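Local atomic coordinates of transcriptional regulator ZitR (Lactococcus lactis subsp. cremoris, PDB entry 6FI9), a protein that represses the zit operon in response to zinc, binding as a homodimeric MarR-family regulator to palindromic operator sites that overlap the zit promoter. Residues E22-V32 and V102-T113. The protein carries 3 engineered substitutions. Sequence-based numbering, arbitrary orientation.
With ZN (zinc ion), chain I; ZN (zinc ion), chain J.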
loop_
_atom_site.group_PDB
_atom_site.type_symbol
_atom_site.label_atom_id
_atom_site.label_comp_id
_atom_site.label_asym_id
_atom_site.label_seq_id
_atom_site.Cartn_x
_atom_site.Cartn_y
_atom_site.Cartn_z
ATOM N N GLU A 22 5.393 -1.929 5.574
ATOM C CA GLU A 22 4.520 -2.586 6.553
ATOM C C GLU A 22 3.670 -1.583 7.327
ATOM O O GLU A 22 4.069 -0.427 7.494
ATOM C CB GLU A 22 5.337 -3.457 7.526
ATOM C CG GLU A 22 6.398 -2.720 8.329
ATOM C CD GLU A 22 7.298 -3.622 9.146
ATOM O OE1 GLU A 22 6.768 -4.428 9.943
ATOM O OE2 GLU A 22 8.535 -3.529 8.989
ATOM N N ILE A 23 2.505 -2.031 7.801
ATOM C CA ILE A 23 1.600 -1.195 8.580
ATOM C C ILE A 23 1.856 -1.398 10.075
ATOM O O ILE A 23 1.716 -2.511 10.595
ATOM C CB ILE A 23 0.108 -1.377 8.172
ATOM C CG1 ILE A 23 -0.160 -0.759 6.791
ATOM C CG2 ILE A 23 -0.839 -0.779 9.221
ATOM C CD1 ILE A 23 -1.393 -1.254 6.140
ATOM N N LEU A 24 2.242 -0.307 10.755
ATOM C CA LEU A 24 2.491 -0.282 12.192
ATOM C C LEU A 24 1.765 0.912 12.767
ATOM O O LEU A 24 2.090 2.048 12.419
ATOM C CB LEU A 24 3.996 -0.215 12.503
ATOM C CG LEU A 24 4.775 -1.522 12.398
ATOM C CD1 LEU A 24 6.195 -1.264 11.953
ATOM C CD2 LEU A 24 4.763 -2.281 13.708
ATOM N N LEU A 25 0.741 0.656 13.594
ATOM C CA LEU A 25 -0.051 1.712 14.216
ATOM C C LEU A 25 0.602 2.174 15.503
ATOM O O LEU A 25 0.984 1.347 16.345
ATOM C CB LEU A 25 -1.506 1.290 14.449
ATOM C CG LEU A 25 -2.365 1.072 13.202
ATOM C CD1 LEU A 25 -3.698 0.472 13.569
ATOM C CD2 LEU A 25 -2.568 2.365 12.423
ATOM N N GLY A 26 0.732 3.499 15.615
ATOM C CA GLY A 26 1.375 4.194 16.723
ATOM C C GLY A 26 2.674 4.832 16.274
ATOM O O GLY A 26 2.937 4.919 15.067
ATOM N N GLU A 27 3.498 5.286 17.245
ATOM C CA GLU A 27 4.795 5.908 16.967
ATOM C C GLU A 27 5.967 5.026 17.402
ATOM O O GLU A 27 5.849 4.254 18.361
ATOM C CB GLU A 27 4.897 7.320 17.577
ATOM C CG GLU A 27 4.000 8.356 16.914
ATOM C CD GLU A 27 4.501 8.914 15.595
ATOM O OE1 GLU A 27 4.362 8.220 14.563
ATOM O OE2 GLU A 27 5.024 10.052 15.593
ATOM N N CYS A 28 7.087 5.134 16.665
ATOM C CA CYS A 28 8.297 4.368 16.920
ATOM C C CYS A 28 9.052 4.936 18.119
ATOM O O CYS A 28 9.451 6.106 18.113
ATOM C CB CYS A 28 9.174 4.299 15.673
ATOM S SG CYS A 28 10.489 3.051 15.762
ATOM N N GLU A 29 9.221 4.100 19.157
ATOM C CA GLU A 29 9.913 4.445 20.400
ATOM C C GLU A 29 11.438 4.190 20.347
ATOM O O GLU A 29 12.111 4.306 21.372
ATOM C CB GLU A 29 9.259 3.727 21.597
ATOM C CG GLU A 29 7.947 4.356 22.043
ATOM C CD GLU A 29 7.157 3.612 23.106
ATOM O OE1 GLU A 29 7.764 3.058 24.054
ATOM O OE2 GLU A 29 5.910 3.595 22.991
ATOM N N SER A 30 11.983 3.864 19.154
ATOM C CA SER A 30 13.414 3.618 18.962
ATOM C C SER A 30 14.204 4.921 18.922
ATOM O O SER A 30 13.845 5.850 18.191
ATOM C CB SER A 30 13.673 2.811 17.694
ATOM O OG SER A 30 13.397 1.439 17.907
ATOM N N ASN A 31 15.286 4.976 19.720
ATOM C CA ASN A 31 16.194 6.122 19.834
ATOM C C ASN A 31 17.113 6.252 18.608
ATOM O O ASN A 31 17.644 7.338 18.354
ATOM C CB ASN A 31 17.011 6.040 21.132
ATOM C CG ASN A 31 17.804 4.763 21.297
ATOM O OD1 ASN A 31 17.315 3.770 21.835
ATOM N ND2 ASN A 31 19.048 4.754 20.842
ATOM N N VAL A 32 17.292 5.140 17.857
ATOM C CA VAL A 32 18.125 5.056 16.650
ATOM C C VAL A 32 17.321 5.336 15.374
ATOM O O VAL A 32 16.154 4.944 15.279
ATOM C CB VAL A 32 18.933 3.732 16.548
ATOM C CG1 VAL A 32 20.067 3.688 17.571
ATOM C CG2 VAL A 32 18.030 2.509 16.677
ATOM N N VAL A 102 16.569 -2.505 20.221
ATOM C CA VAL A 102 15.888 -2.052 18.997
ATOM C C VAL A 102 14.948 -3.144 18.476
ATOM O O VAL A 102 13.811 -2.846 18.096
ATOM C CB VAL A 102 16.880 -1.571 17.902
ATOM C CG1 VAL A 102 16.155 -0.799 16.799
ATOM C CG2 VAL A 102 18.008 -0.729 18.498
ATOM N N ALA A 103 15.423 -4.403 18.484
ATOM C CA ALA A 103 14.665 -5.585 18.070
ATOM C C ALA A 103 13.521 -5.842 19.055
ATOM O O ALA A 103 12.446 -6.282 18.640
ATOM C CB ALA A 103 15.580 -6.800 18.003
ATOM N N LYS A 104 13.754 -5.547 20.355
ATOM C CA LYS A 104 12.776 -5.692 21.431
ATOM C C LYS A 104 11.642 -4.683 21.244
ATOM O O LYS A 104 10.482 -5.012 21.501
ATOM C CB LYS A 104 13.449 -5.490 22.799
ATOM C CG LYS A 104 14.155 -6.727 23.340
ATOM C CD LYS A 104 14.938 -6.385 24.613
ATOM C CE LYS A 104 15.533 -7.584 25.306
ATOM N NZ LYS A 104 16.369 -7.173 26.467
ATOM N N GLU A 105 11.985 -3.464 20.776
ATOM C CA GLU A 105 11.035 -2.380 20.538
ATOM C C GLU A 105 10.124 -2.691 19.368
ATOM O O GLU A 105 8.919 -2.471 19.478
ATOM C CB GLU A 105 11.756 -1.041 20.313
ATOM C CG GLU A 105 10.907 0.183 20.642
ATOM C CD GLU A 105 9.826 0.561 19.644
ATOM O OE1 GLU A 105 10.149 0.685 18.441
ATOM O OE2 GLU A 105 8.658 0.732 20.065
ATOM N N HIS A 106 10.691 -3.187 18.249
ATOM C CA HIS A 106 9.931 -3.521 17.045
ATOM C C HIS A 106 8.955 -4.656 17.301
ATOM O O HIS A 106 7.818 -4.588 16.843
ATOM C CB HIS A 106 10.860 -3.849 15.875
ATOM C CG HIS A 106 10.243 -3.578 14.545
ATOM N ND1 HIS A 106 10.099 -2.289 14.069
ATOM C CD2 HIS A 106 9.749 -4.442 13.629
ATOM C CE1 HIS A 106 9.533 -2.409 12.881
ATOM N NE2 HIS A 106 9.300 -3.685 12.574
ATOM N N ALA A 107 9.375 -5.663 18.084
ATOM C CA ALA A 107 8.543 -6.803 18.464
ATOM C C ALA A 107 7.375 -6.336 19.343
ATOM O O ALA A 107 6.276 -6.889 19.267
ATOM C CB ALA A 107 9.384 -7.830 19.201
ATOM N N ALA A 108 7.620 -5.298 20.152
ATOM C CA ALA A 108 6.623 -4.677 21.011
ATOM C C ALA A 108 5.686 -3.797 20.167
ATOM O O ALA A 108 4.488 -3.763 20.443
ATOM C CB ALA A 108 7.307 -3.850 22.085
ATOM N N HIS A 109 6.233 -3.115 19.129
ATOM C CA HIS A 109 5.510 -2.245 18.193
ATOM C C HIS A 109 4.578 -3.065 17.294
ATOM O O HIS A 109 3.542 -2.560 16.870
ATOM C CB HIS A 109 6.498 -1.409 17.359
ATOM C CG HIS A 109 5.902 -0.233 16.643
ATOM N ND1 HIS A 109 6.610 0.440 15.665
ATOM C CD2 HIS A 109 4.696 0.369 16.795
ATOM C CE1 HIS A 109 5.813 1.413 15.244
ATOM N NE2 HIS A 109 4.651 1.408 15.893
ATOM N N HIS A 110 4.931 -4.335 17.026
ATOM C CA HIS A 110 4.111 -5.262 16.248
ATOM C C HIS A 110 2.947 -5.783 17.089
ATOM O O HIS A 110 1.825 -5.883 16.581
ATOM C CB HIS A 110 4.950 -6.426 15.709
ATOM C CG HIS A 110 5.383 -6.229 14.291
ATOM N ND1 HIS A 110 4.476 -6.290 13.244
ATOM C CD2 HIS A 110 6.615 -5.979 13.790
ATOM C CE1 HIS A 110 5.183 -6.075 12.148
ATOM N NE2 HIS A 110 6.475 -5.879 12.427
ATOM N N GLU A 111 3.208 -6.096 18.378
ATOM C CA GLU A 111 2.182 -6.568 19.303
ATOM C C GLU A 111 1.265 -5.421 19.713
ATOM O O GLU A 111 0.112 -5.672 20.046
ATOM C CB GLU A 111 2.795 -7.260 20.520
ATOM C CG GLU A 111 1.864 -8.297 21.129
ATOM C CD GLU A 111 2.533 -9.308 22.037
ATOM O OE1 GLU A 111 2.813 -8.959 23.207
ATOM O OE2 GLU A 111 2.771 -10.453 21.585
ATOM N N LYS A 112 1.770 -4.166 19.653
ATOM C CA LYS A 112 1.033 -2.927 19.940
ATOM C C LYS A 112 -0.035 -2.727 18.849
ATOM O O LYS A 112 -1.186 -2.401 19.161
ATOM C CB LYS A 112 1.999 -1.724 19.948
ATOM C CG LYS A 112 1.555 -0.559 20.840
ATOM C CD LYS A 112 2.188 0.784 20.440
ATOM C CE LYS A 112 3.578 1.012 20.992
ATOM N NZ LYS A 112 4.246 2.158 20.318
ATOM N N THR A 113 0.357 -2.976 17.576
ATOM C CA THR A 113 -0.473 -2.855 16.380
ATOM C C THR A 113 -1.569 -3.913 16.393
ATOM O O THR A 113 -2.726 -3.601 16.120
ATOM C CB THR A 113 0.419 -2.898 15.133
ATOM O OG1 THR A 113 1.426 -1.902 15.269
ATOM C CG2 THR A 113 -0.344 -2.653 13.844
HETATM ZN ZN ZN I . 7.928 -4.944 11.489
HETATM ZN ZN ZN J . 10.380 0.307 16.443
#
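L24 CD2 sits over the centre of the H110 ring, 4° off the normal at 3.9 Å from the centroid, and over one face of H109, displaced toward the rim; both are CH-pi contacts. The carbonyl O of E27 lies over the opposite face of H109, near its rim, and L25 O lies at that ring's edge. H106 receives E22 edge-on, the carboxylate carbon in the ring plane and the two planes 72° apart. One zinc ion explains this approach: E22 OE1 and H110 NE2 each bind it at 2.0 Å and H106 NE2 at 2.2 Å, with H40 completing the site. The 2.9 Å between E22 OE1 and H110 NE2 is therefore a separation of co-ligands. E105, whose chain bends at chi2 (-75°), brings OE1 within 2.0 Å of the second zinc ion. E39 of helix 36-47, hydrogen-bonded to S30 OG, is a further ligand, and C28, also part of the site, has SG at a long 2.8 Å from the ion. At the C-terminal end of 102-113, T113 OG1 donates to H109 O and accepts a weak bond from the L25 N-H (N to OG1 3.1 Å). K112 reaches back along the loop in a weak salt bridge, 3.5 Å from K112 NZ to E29 OE2. Zinc thus ties the loop to helices 36-47 and 100-122, consistent with metal-dependent control of the DNA-binding form.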